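Local structure of short-chain type dehydrogenase/reductase (Mycobacterium ulcerans, 3SVT) at residues 145-150 against 190-195. The protein belongs to the short-chain dehydrogenase/reductase family and probably acts as an NAD-dependent oxidoreductase, its substrate not being established. Numbering follows the deposited sequence.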
loop_
_atom_site.group_PDB
_atom_site.type_symbol
_atom_site.label_atom_id
_atom_site.label_comp_id
_atom_site.label_asym_id
_atom_site.label_seq_id
_atom_site.Cartn_x
_atom_site.Cartn_y
_atom_site.Cartn_z
ATOM N N SER B 145 -18.445 -15.602 6.841
ATOM C CA SER B 145 -17.798 -14.599 5.986
ATOM C C SER B 145 -18.399 -13.209 6.176
ATOM O O SER B 145 -19.596 -13.026 5.975
ATOM C CB SER B 145 -17.916 -15.016 4.494
ATOM O OG SER B 145 -17.375 -13.999 3.643
ATOM N N PHE B 146 -17.571 -12.242 6.569
ATOM C CA PHE B 146 -18.031 -10.888 6.832
ATOM C C PHE B 146 -17.482 -9.999 5.700
ATOM O O PHE B 146 -16.292 -10.014 5.441
ATOM C CB PHE B 146 -17.501 -10.405 8.187
ATOM C CG PHE B 146 -18.063 -9.086 8.625
ATOM C CD1 PHE B 146 -17.627 -7.894 8.051
ATOM C CD2 PHE B 146 -19.050 -9.033 9.618
ATOM C CE1 PHE B 146 -18.166 -6.672 8.457
ATOM C CE2 PHE B 146 -19.589 -7.822 10.022
ATOM C CZ PHE B 146 -19.153 -6.642 9.446
ATOM N N VAL B 147 -18.342 -9.259 5.031
ATOM C CA VAL B 147 -17.924 -8.346 3.993
ATOM C C VAL B 147 -18.316 -6.907 4.365
ATOM O O VAL B 147 -19.511 -6.559 4.487
ATOM C CB VAL B 147 -18.566 -8.739 2.640
ATOM C CG1 VAL B 147 -18.109 -7.765 1.493
ATOM C CG2 VAL B 147 -18.250 -10.209 2.314
ATOM N N GLY B 148 -17.314 -6.067 4.527
ATOM C CA GLY B 148 -17.530 -4.664 4.788
ATOM C C GLY B 148 -17.496 -3.847 3.518
ATOM O O GLY B 148 -16.581 -3.991 2.687
ATOM N N ILE B 149 -18.479 -2.971 3.359
ATOM C CA ILE B 149 -18.482 -2.067 2.200
ATOM C C ILE B 149 -17.842 -0.725 2.545
ATOM O O ILE B 149 -18.385 0.058 3.320
ATOM C CB ILE B 149 -19.874 -1.817 1.639
ATOM C CG1 ILE B 149 -20.594 -3.146 1.370
ATOM C CG2 ILE B 149 -19.767 -0.946 0.361
ATOM C CD1 ILE B 149 -19.954 -4.002 0.307
ATOM N N SER B 150 -16.686 -0.474 1.946
ATOM C CA SER B 150 -15.911 0.724 2.208
ATOM C C SER B 150 -16.163 1.749 1.088
ATOM O O SER B 150 -17.303 1.987 0.742
ATOM C CB SER B 150 -14.444 0.336 2.354
ATOM O OG SER B 150 -13.596 1.452 2.575
ATOM N N ASN B 190 -13.359 -9.351 4.905
ATOM C CA ASN B 190 -12.832 -8.634 3.753
ATOM C C ASN B 190 -13.568 -7.309 3.569
ATOM O O ASN B 190 -14.698 -7.141 4.051
ATOM C CB ASN B 190 -12.972 -9.477 2.463
ATOM C CG ASN B 190 -12.179 -10.776 2.495
ATOM O OD1 ASN B 190 -10.967 -10.760 2.365
ATOM N ND2 ASN B 190 -12.870 -11.908 2.625
ATOM N N SER B 191 -12.932 -6.378 2.860
ATOM C CA SER B 191 -13.546 -5.091 2.511
ATOM C C SER B 191 -13.670 -4.946 0.986
ATOM O O SER B 191 -12.780 -5.340 0.234
ATOM C CB SER B 191 -12.744 -3.921 3.072
ATOM O OG SER B 191 -13.254 -2.697 2.562
ATOM N N ILE B 192 -14.791 -4.375 0.550
ATOM C CA ILE B 192 -14.970 -3.902 -0.796
ATOM C C ILE B 192 -14.994 -2.363 -0.820
ATOM O O ILE B 192 -15.773 -1.760 -0.080
ATOM C CB ILE B 192 -16.290 -4.428 -1.414
ATOM C CG1 ILE B 192 -16.329 -5.970 -1.383
ATOM C CG2 ILE B 192 -16.467 -3.908 -2.830
ATOM C CD1 ILE B 192 -17.676 -6.533 -1.679
ATOM N N ARG B 193 -14.197 -1.745 -1.701
ATOM C CA ARG B 193 -14.241 -0.290 -1.919
ATOM C C ARG B 193 -14.831 0.039 -3.293
ATOM O O ARG B 193 -14.095 0.018 -4.278
ATOM C CB ARG B 193 -12.822 0.277 -1.898
ATOM C CG ARG B 193 -12.119 0.284 -0.524
ATOM C CD ARG B 193 -10.664 0.664 -0.811
ATOM N NE ARG B 193 -9.826 0.917 0.334
ATOM C CZ ARG B 193 -8.490 0.794 0.322
ATOM N NH1 ARG B 193 -7.822 0.354 -0.747
ATOM N NH2 ARG B 193 -7.827 1.071 1.408
ATOM N N PRO B 194 -16.140 0.315 -3.371
ATOM C CA PRO B 194 -16.737 0.706 -4.632
ATOM C C PRO B 194 -16.305 2.091 -5.084
ATOM O O PRO B 194 -16.027 2.956 -4.252
ATOM C CB PRO B 194 -18.244 0.716 -4.341
ATOM C CG PRO B 194 -18.427 0.276 -2.960
ATOM C CD PRO B 194 -17.125 0.192 -2.285
ATOM N N GLY B 195 -16.259 2.304 -6.392
ATOM C CA GLY B 195 -16.007 3.629 -6.944
ATOM C C GLY B 195 -17.345 4.347 -7.123
ATOM O O GLY B 195 -18.205 4.319 -6.251
HETATM O O HOH W 1 -15.470 -11.847 3.524
#
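The side chains of Val147 and Ile192 slant across each other on one face of a parallel strand pair, and this is the tight part of the contact. CG1 of Val147, anti to the backbone N (chi1 -179°), presses on CD1 of Ile192 at 3.4 Å, closer than usual for two methyl groups. Ile149 lies alongside Ile192, pointing the same way, with 3.9 Å between their CD1 atoms, while its other branch, CG2, lies across Pro194 at about a right angle, near CG. Beneath these side chains run four backbone hydrogen bonds: Asn190 N to Phe146 O, Gly148 N to Asn190 O, Ile192 N to Gly148 O and, the shortest, Ser150 N to Ile192 O at 2.6 Å.

The other face has no apolar side-chain contact across the pair and is polar, reaching towards solvent only at the partly exposed Arg193. Gly148 contributes no side chain there, and Ser191 OG approaches Ser150 CB at 3.3 Å; both serine hydroxyls are hydrogen-bonded to Asp172, which also forms a salt bridge with Arg193. At the start of the pair a water donates to Ser145 OG and to Phe146 O and accepts from Asn190 ND2 at 2.8 Å, so Phe146 O serves both the water and Asn190 N. The Asn190 amide is also held by Gln248 N at OD1 and by Val245 O at ND2.

The two strands belong to the parallel sheet of the Rossmann fold characteristic of the family. Strand 94-97 flanks 144-149, and strand 249-252 pairs with 187-198. Helix 227-238 packs on Ile192 through Met233, Ala234 and Leu237, whereas helix 163-182 sends Met175 against Phe146 and Ser191 on the opposite face.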